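Local atomic coordinates of phosphatase (Thermotoga maritima, PDB entry 1NF2), a protein that belongs to the HAD family, binds magnesium, and probably acts as a phosphatase with a separate substrate-binding domain. Residues A[148-153]-A[180-185]; A[102-107]-A[143-148]. One frame throughout, in Å; residues are numbered along the deposited sequence.

Both interactions belong to the six-stranded sheet that lies apart from the one carrying the magnesium site, and both use strand 147-151, which has strand 181-186 along one edge and strand 102-105 along the other. They share Leu148. Interaction 1 is regular antiparallel pairing with leucine and isoleucine contacts, while interaction 2 lies toward the N-terminal part of that strand and the turn before it, with a threonine hydroxyl, a water and a lysine laid beside a tyrosine ring. Each is mostly buried; interaction 2 runs out to the surface at Asp107 and Met143. A salt bridge from Lys147 NZ to Glu183 OE1 ties the two contacts together.

Interaction 1: A[148-153]-A[180-185]; sequences LLLIDT and TYLEIV
Leu148 and Leu150 pair with Ile184 and Leu182 as the hydrogen-bonded rungs of an antiparallel ladder, the short strand axes running at 162° to each other with a closest approach of 4.6 Å. Four backbone bonds hold it, N to O in both directions within each pair. Between these rungs Leu149 faces Glu183 as a non-hydrogen-bonded pair, and there Leu149 CA comes within 3.1 Å of Leu182 O in a CA-H...O contact.

Side chains alternate between the two faces. On one, Leu148, Leu150, Leu182 and Ile184 form a purely aliphatic patch. The CB atoms of Leu150 and Leu182 meet at 4.0 Å, and farther out Leu150 reaches diagonally to the next rung, its CD1 lying 3.8 Å from Ile184 CD1 as the two chains pass obliquely. The other face carries Leu149, Ile151, Tyr181 and Glu183. The Ile151 side chain runs beside that of Tyr181 in the same direction, with Ile151 CD1, whose exact placing is doubtful, at the ring edge by Tyr181 CE1. Thr180 OG1 lies 3.6 Å above one face of that ring, offset toward the rim. Farther along the chain, Asp152 OD1 accepts a bond from Thr153 N through its anti lone pair, while Thr153 OG1 caps the N-terminus of helix 154-168 by bonding to Arg156 N.

These are two inner strands of the six-stranded mixed sheet, separate from the sheet bearing the magnesium site and consistent with a substrate-binding domain. Helices 85-95 and 154-168 pack on the aliphatic face, with Ile91 meeting Leu148 and Ile184, and Leu157 meeting Leu182. On the opposite face Tyr122 of helix 117-125 touches Leu149 and stands edge-to-face with Tyr181, while strand 172-178 continues the sheet beyond strand 181-186.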
ATOM      1  N   LEU A 148      12.895  -0.746   4.251  1.00 15.43           N
ATOM      2  CA  LEU A 148      13.780  -1.846   4.585  1.00 17.74           C
ATOM      3  C   LEU A 148      12.938  -2.861   5.309  1.00 18.74           C
ATOM      4  O   LEU A 148      11.958  -2.514   5.967  1.00 18.07           O
ATOM      5  CB  LEU A 148      14.912  -1.356   5.502  1.00 19.46           C
ATOM      6  CG  LEU A 148      15.800  -0.296   4.847  1.00 19.22           C
ATOM      7  CD1 LEU A 148      16.751   0.315   5.873  1.00 22.01           C
ATOM      8  CD2 LEU A 148      16.569  -0.923   3.703  1.00 18.77           C
ATOM      9  N   LEU A 149      13.315  -4.121   5.183  1.00 26.86           N
ATOM     10  CA  LEU A 149      12.575  -5.177   5.837  1.00 30.83           C
ATOM     11  C   LEU A 149      13.545  -6.220   6.358  1.00 31.95           C
ATOM     12  O   LEU A 149      14.449  -6.647   5.646  1.00 33.51           O
ATOM     13  CB  LEU A 149      11.590  -5.808   4.848  1.00 57.17           C
ATOM     14  CG  LEU A 149      10.616  -6.854   5.396  1.00 60.08           C
ATOM     15  CD1 LEU A 149       9.457  -7.020   4.431  1.00 64.07           C
ATOM     16  CD2 LEU A 149      11.332  -8.174   5.611  1.00 62.04           C
ATOM     17  N   LEU A 150      13.361  -6.611   7.614  1.00 22.96           N
ATOM     18  CA  LEU A 150      14.202  -7.629   8.221  1.00 24.13           C
ATOM     19  C   LEU A 150      13.363  -8.878   8.417  1.00 25.30           C
ATOM     20  O   LEU A 150      12.189  -8.795   8.780  1.00 22.29           O
ATOM     21  CB  LEU A 150      14.737  -7.166   9.579  1.00 37.91           C
ATOM     22  CG  LEU A 150      15.956  -6.238   9.582  1.00 38.53           C
ATOM     23  CD1 LEU A 150      15.622  -4.927   8.893  1.00 37.23           C
ATOM     24  CD2 LEU A 150      16.391  -6.004  11.020  1.00 37.06           C
ATOM     25  N   ILE A 151      13.970 -10.032   8.180  1.00 42.77           N
ATOM     26  CA  ILE A 151      13.275 -11.299   8.332  1.00 45.70           C
ATOM     27  C   ILE A 151      14.039 -12.214   9.292  1.00 46.79           C
ATOM     28  O   ILE A 151      15.203 -12.548   9.058  1.00 47.39           O
ATOM     29  CB  ILE A 151      13.089 -11.979   6.947  1.00 46.83           C
ATOM     30  CG1 ILE A 151      12.727 -13.456   7.112  1.00 46.41           C
ATOM     31  CG2 ILE A 151      14.345 -11.804   6.111  1.00 48.40           C
ATOM     32  CD1 ILE A 151      11.385 -13.696   7.727  1.00 46.71           C
ATOM     33  N   ASP A 152      13.380 -12.595  10.385  1.00 33.69           N
ATOM     34  CA  ASP A 152      13.988 -13.472  11.377  1.00 34.64           C
ATOM     35  C   ASP A 152      12.893 -14.173  12.176  1.00 35.75           C
ATOM     36  O   ASP A 152      11.703 -13.944  11.947  1.00 33.94           O
ATOM     37  CB  ASP A 152      14.888 -12.666  12.325  1.00 41.30           C
ATOM     38  CG  ASP A 152      16.098 -13.466  12.809  1.00 42.18           C
ATOM     39  OD1 ASP A 152      15.904 -14.508  13.479  1.00 41.43           O
ATOM     40  OD2 ASP A 152      17.244 -13.053  12.514  1.00 40.03           O
ATOM     41  N   THR A 153      13.297 -15.032  13.107  1.00 40.30           N
ATOM     42  CA  THR A 153      12.346 -15.752  13.939  1.00 43.11           C
ATOM     43  C   THR A 153      11.569 -14.713  14.731  1.00 44.95           C
ATOM     44  O   THR A 153      12.098 -13.648  15.050  1.00 44.24           O
ATOM     45  CB  THR A 153      13.059 -16.703  14.923  1.00 62.98           C
ATOM     46  OG1 THR A 153      13.537 -15.961  16.050  1.00 65.13           O
ATOM     47  CG2 THR A 153      14.242 -17.380  14.242  1.00 63.68           C
ATOM     48  N   THR A 180       7.219 -12.735  11.477  1.00 32.76           N
ATOM     49  CA  THR A 180       8.573 -12.850  10.959  1.00 30.07           C
ATOM     50  C   THR A 180       9.015 -11.709  10.050  1.00 29.04           C
ATOM     51  O   THR A 180      10.065 -11.798   9.420  1.00 28.49           O
ATOM     52  CB  THR A 180       8.754 -14.175  10.198  1.00 51.37           C
ATOM     53  OG1 THR A 180       7.770 -14.268   9.159  1.00 51.57           O
ATOM     54  CG2 THR A 180       8.603 -15.358  11.146  1.00 51.48           C
ATOM     55  N   TYR A 181       8.232 -10.635   9.980  1.00 38.23           N
ATOM     56  CA  TYR A 181       8.597  -9.499   9.129  1.00 37.49           C
ATOM     57  C   TYR A 181       8.628  -8.176   9.892  1.00 35.10           C
ATOM     58  O   TYR A 181       7.635  -7.768  10.498  1.00 34.19           O
ATOM     59  CB  TYR A 181       7.636  -9.377   7.936  1.00 50.58           C
ATOM     60  CG  TYR A 181       7.493 -10.637   7.109  1.00 54.41           C
ATOM     61  CD1 TYR A 181       8.593 -11.456   6.849  1.00 56.25           C
ATOM     62  CD2 TYR A 181       6.257 -11.008   6.577  1.00 57.29           C
ATOM     63  CE1 TYR A 181       8.467 -12.615   6.085  1.00 58.76           C
ATOM     64  CE2 TYR A 181       6.120 -12.165   5.806  1.00 58.85           C
ATOM     65  CZ  TYR A 181       7.230 -12.962   5.565  1.00 59.48           C
ATOM     66  OH  TYR A 181       7.108 -14.098   4.799  1.00 61.41           O
ATOM     67  N   LEU A 182       9.782  -7.515   9.849  1.00 25.43           N
ATOM     68  CA  LEU A 182       9.981  -6.229  10.522  1.00 23.39           C
ATOM     69  C   LEU A 182      10.186  -5.203   9.415  1.00 20.87           C
ATOM     70  O   LEU A 182      11.047  -5.384   8.548  1.00 19.75           O
ATOM     71  CB  LEU A 182      11.238  -6.279  11.396  1.00 39.60           C
ATOM     72  CG  LEU A 182      11.299  -5.460  12.690  1.00 41.58           C
ATOM     73  CD1 LEU A 182      12.756  -5.347  13.116  1.00 42.67           C
ATOM     74  CD2 LEU A 182      10.696  -4.080  12.504  1.00 41.90           C
ATOM     75  N   GLU A 183       9.407  -4.131   9.446  1.00 24.21           N
ATOM     76  CA  GLU A 183       9.513  -3.105   8.415  1.00 23.80           C
ATOM     77  C   GLU A 183       9.971  -1.754   8.934  1.00 20.91           C
ATOM     78  O   GLU A 183       9.622  -1.356  10.040  1.00 20.81           O
ATOM     79  CB  GLU A 183       8.163  -2.905   7.722  1.00 36.21           C
ATOM     80  CG  GLU A 183       7.646  -4.100   6.948  1.00 41.87           C
ATOM     81  CD  GLU A 183       6.382  -3.768   6.156  1.00 45.69           C
ATOM     82  OE1 GLU A 183       6.433  -2.868   5.288  1.00 49.05           O
ATOM     83  OE2 GLU A 183       5.338  -4.402   6.404  1.00 48.08           O
ATOM     84  N   ILE A 184      10.755  -1.061   8.114  1.00 20.20           N
ATOM     85  CA  ILE A 184      11.239   0.280   8.425  1.00 18.96           C
ATOM     86  C   ILE A 184      10.796   1.132   7.247  1.00 16.78           C
ATOM     87  O   ILE A 184      11.207   0.880   6.112  1.00 16.06           O
ATOM     88  CB  ILE A 184      12.783   0.350   8.520  1.00 26.08           C
ATOM     89  CG1 ILE A 184      13.290  -0.497   9.688  1.00 28.54           C
ATOM     90  CG2 ILE A 184      13.217   1.785   8.736  1.00 24.57           C
ATOM     91  CD1 ILE A 184      13.314  -1.952   9.415  1.00 36.29           C
ATOM     92  N   VAL A 185       9.964   2.138   7.508  1.00 18.11           N
ATOM     93  CA  VAL A 185       9.455   2.996   6.441  1.00 17.19           C
ATOM     94  C   VAL A 185       9.533   4.490   6.750  1.00 20.46           C
ATOM     95  O   VAL A 185       9.718   4.893   7.906  1.00 18.25           O
ATOM     96  CB  VAL A 185       7.982   2.643   6.126  1.00 20.79           C
ATOM     97  CG1 VAL A 185       7.887   1.186   5.654  1.00 19.80           C
ATOM     98  CG2 VAL A 185       7.114   2.870   7.371  1.00 16.82           C
TER

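Interaction 2: A[102-107]-A[143-148]; sequences WQAYID and MGTTKL
Tyr105 lays its ring beside the Lys147 side chain, the two pointing the same way. The lysine approaches the ring obliquely: Lys147 CG is 3.3 Å from Tyr105 CD2, and Lys147 CE lies 3.5 Å from Tyr105 CE2. Lys147 O sits at the ring edge, in plane. Lys147 NZ, 5.2 Å from the centroid of the Tyr105 ring, adds at most a weak cation-pi attraction; its stronger partner is Glu183 OE1, in a salt bridge. Lys147 CG stands between the backbone N and the carbonyl carbon (chi1 70°), and the chain runs extended from there past the ring. Farther out, Tyr105 OH bonds to Tyr122. The Trp102 ring meets Leu148 CD2 obliquely, and the same methyl rests 3.7 Å from Ala104 CB.

Here strand 102-105 joins strand 147-151 antiparallel in the mixed sheet of the second domain, a few residues beyond helix 136-143; Gly144, with positive phi, is the first residue after that helix. Tyr105 N donates to Lys147 O nearly along the C=O axis, and Thr146 N donates to Tyr105 O at 2.8 Å. Thr145 OG1, anti to its backbone N (chi1 -179°), also lies 2.8 Å from Tyr105 O, but its proton could go to Lys147 O instead. Ile106 and Met143 cross at about a right angle, CG2 against CG, and a water links Asp107 N to Thr146 OG1.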
ATOM      1  N   TRP A 102      18.375  -8.771   5.824  1.00 31.27           N
ATOM      2  CA  TRP A 102      17.623  -7.609   5.398  1.00 29.58           C
ATOM      3  C   TRP A 102      17.539  -7.492   3.888  1.00 29.28           C
ATOM      4  O   TRP A 102      18.403  -7.982   3.158  1.00 28.42           O
ATOM      5  CB  TRP A 102      18.248  -6.335   5.969  1.00 33.43           C
ATOM      6  CG  TRP A 102      19.655  -6.114   5.526  1.00 30.41           C
ATOM      7  CD1 TRP A 102      20.768  -6.781   5.955  1.00 28.66           C
ATOM      8  CD2 TRP A 102      20.108  -5.154   4.565  1.00 28.05           C
ATOM      9  NE1 TRP A 102      21.886  -6.290   5.325  1.00 27.01           N
ATOM     10  CE2 TRP A 102      21.511  -5.292   4.467  1.00 26.00           C
ATOM     11  CE3 TRP A 102      19.463  -4.189   3.780  1.00 26.74           C
ATOM     12  CZ2 TRP A 102      22.281  -4.500   3.613  1.00 26.22           C
ATOM     13  CZ3 TRP A 102      20.227  -3.401   2.932  1.00 26.25           C
ATOM     14  CH2 TRP A 102      21.626  -3.560   2.855  1.00 25.29           C
ATOM     15  N   GLN A 103      16.479  -6.826   3.442  1.00 36.59           N
ATOM     16  CA  GLN A 103      16.210  -6.595   2.034  1.00 36.62           C
ATOM     17  C   GLN A 103      15.823  -5.128   1.879  1.00 33.70           C
ATOM     18  O   GLN A 103      15.454  -4.473   2.852  1.00 33.13           O
ATOM     19  CB  GLN A 103      15.073  -7.506   1.581  1.00 63.93           C
ATOM     20  CG  GLN A 103      13.891  -7.519   2.535  1.00 72.28           C
ATOM     21  CD  GLN A 103      12.844  -8.545   2.147  1.00 76.61           C
ATOM     22  OE1 GLN A 103      13.141  -9.735   2.030  1.00 79.17           O
ATOM     23  NE2 GLN A 103      11.609  -8.090   1.947  1.00 77.92           N
ATOM     24  N   ALA A 104      15.907  -4.608   0.662  1.00 29.92           N
ATOM     25  CA  ALA A 104      15.570  -3.208   0.441  1.00 28.24           C
ATOM     26  C   ALA A 104      14.707  -2.990  -0.796  1.00 26.43           C
ATOM     27  O   ALA A 104      14.870  -3.670  -1.808  1.00 25.02           O
ATOM     28  CB  ALA A 104      16.853  -2.380   0.324  1.00 21.46           C
ATOM     29  N   TYR A 105      13.789  -2.033  -0.699  1.00 24.49           N
ATOM     30  CA  TYR A 105      12.912  -1.674  -1.806  1.00 23.81           C
ATOM     31  C   TYR A 105      13.487  -0.421  -2.444  1.00 23.20           C
ATOM     32  O   TYR A 105      13.361   0.675  -1.900  1.00 22.29           O
ATOM     33  CB  TYR A 105      11.501  -1.405  -1.289  1.00 31.32           C
ATOM     34  CG  TYR A 105      10.738  -2.661  -0.937  1.00 33.59           C
ATOM     35  CD1 TYR A 105      10.015  -3.348  -1.908  1.00 34.38           C
ATOM     36  CD2 TYR A 105      10.733  -3.160   0.363  1.00 35.29           C
ATOM     37  CE1 TYR A 105       9.300  -4.500  -1.593  1.00 35.35           C
ATOM     38  CE2 TYR A 105      10.021  -4.313   0.690  1.00 35.98           C
ATOM     39  CZ  TYR A 105       9.306  -4.975  -0.296  1.00 35.71           C
ATOM     40  OH  TYR A 105       8.583  -6.106   0.009  1.00 37.87           O
ATOM     41  N   ILE A 106      14.115  -0.586  -3.605  1.00 22.63           N
ATOM     42  CA  ILE A 106      14.747   0.534  -4.289  1.00 22.09           C
ATOM     43  C   ILE A 106      14.215   0.759  -5.697  1.00 22.29           C
ATOM     44  O   ILE A 106      14.381  -0.085  -6.576  1.00 19.19           O
ATOM     45  CB  ILE A 106      16.269   0.308  -4.374  1.00 24.17           C
ATOM     46  CG1 ILE A 106      16.841   0.191  -2.959  1.00 22.85           C
ATOM     47  CG2 ILE A 106      16.926   1.428  -5.166  1.00 19.46           C
ATOM     48  CD1 ILE A 106      18.257  -0.313  -2.929  1.00 26.77           C
ATOM     49  N   ASP A 107      13.596   1.915  -5.910  1.00 24.54           N
ATOM     50  CA  ASP A 107      13.043   2.250  -7.214  1.00 28.14           C
ATOM     51  C   ASP A 107      12.110   1.168  -7.731  1.00 28.64           C
ATOM     52  O   ASP A 107      12.156   0.795  -8.902  1.00 28.28           O
ATOM     53  CB  ASP A 107      14.167   2.493  -8.217  1.00 57.62           C
ATOM     54  CG  ASP A 107      14.361   3.960  -8.510  1.00 63.81           C
ATOM     55  OD1 ASP A 107      13.482   4.542  -9.183  1.00 66.92           O
ATOM     56  OD2 ASP A 107      15.377   4.535  -8.059  1.00 66.75           O
ATOM     57  N   MET A 143      21.416   5.402  -3.203  1.00 54.95           N
ATOM     58  CA  MET A 143      20.235   5.574  -4.038  1.00 50.99           C
ATOM     59  C   MET A 143      18.961   5.825  -3.248  1.00 49.59           C
ATOM     60  O   MET A 143      17.956   6.271  -3.800  1.00 49.42           O
ATOM     61  CB  MET A 143      20.064   4.347  -4.925  1.00 41.00           C
ATOM     62  CG  MET A 143      19.270   4.587  -6.190  1.00 38.26           C
ATOM     63  SD  MET A 143      20.114   3.843  -7.595  1.00 35.61           S
ATOM     64  CE  MET A 143      20.564   2.329  -6.886  1.00 24.41           C
ATOM     65  N   GLY A 144      19.009   5.554  -1.951  1.00 44.68           N
ATOM     66  CA  GLY A 144      17.836   5.749  -1.126  1.00 41.59           C
ATOM     67  C   GLY A 144      16.937   4.539  -1.267  1.00 38.28           C
ATOM     68  O   GLY A 144      17.064   3.778  -2.222  1.00 39.50           O
ATOM     69  N   THR A 145      16.027   4.358  -0.323  1.00 33.15           N
ATOM     70  CA  THR A 145      15.127   3.220  -0.366  1.00 30.48           C
ATOM     71  C   THR A 145      13.740   3.614   0.127  1.00 29.36           C
ATOM     72  O   THR A 145      13.604   4.498   0.979  1.00 26.81           O
ATOM     73  CB  THR A 145      15.658   2.082   0.511  1.00 32.38           C
ATOM     74  OG1 THR A 145      14.768   0.966   0.447  1.00 30.79           O
ATOM     75  CG2 THR A 145      15.773   2.544   1.957  1.00 32.90           C
ATOM     76  N   THR A 146      12.715   2.963  -0.421  1.00 29.72           N
ATOM     77  CA  THR A 146      11.340   3.237  -0.019  1.00 26.99           C
ATOM     78  C   THR A 146      11.168   2.617   1.355  1.00 26.31           C
ATOM     79  O   THR A 146      10.500   3.177   2.220  1.00 27.08           O
ATOM     80  CB  THR A 146      10.320   2.611  -0.996  1.00 25.48           C
ATOM     81  OG1 THR A 146      10.553   3.111  -2.315  1.00 23.75           O
ATOM     82  CG2 THR A 146       8.899   2.952  -0.575  1.00 24.61           C
ATOM     83  N   LYS A 147      11.765   1.445   1.551  1.00 20.39           N
ATOM     84  CA  LYS A 147      11.702   0.798   2.848  1.00 20.20           C
ATOM     85  C   LYS A 147      12.650  -0.383   2.998  1.00 18.88           C
ATOM     86  O   LYS A 147      13.152  -0.934   2.021  1.00 16.68           O
ATOM     87  CB  LYS A 147      10.272   0.369   3.189  1.00 34.90           C
ATOM     88  CG  LYS A 147       9.708  -0.768   2.379  1.00 36.81           C
ATOM     89  CD  LYS A 147       8.344  -1.149   2.937  1.00 41.38           C
ATOM     90  CE  LYS A 147       7.625  -2.169   2.070  1.00 41.61           C
ATOM     91  NZ  LYS A 147       6.227  -2.371   2.547  1.00 38.86           N
ATOM     92  N   LEU A 148      12.895  -0.746   4.251  1.00 15.43           N
ATOM     93  CA  LEU A 148      13.780  -1.846   4.585  1.00 17.74           C
ATOM     94  C   LEU A 148      12.938  -2.861   5.309  1.00 18.74           C
ATOM     95  O   LEU A 148      11.958  -2.514   5.967  1.00 18.07           O
ATOM     96  CB  LEU A 148      14.912  -1.356   5.502  1.00 19.46           C
ATOM     97  CG  LEU A 148      15.800  -0.296   4.847  1.00 19.22           C
ATOM     98  CD1 LEU A 148      16.751   0.315   5.873  1.00 22.01           C
ATOM     99  CD2 LEU A 148      16.569  -0.923   3.703  1.00 18.77           C
TER
HETATM  100  O   HOH W   1      13.150   4.011  -3.896  1.00 36.93           O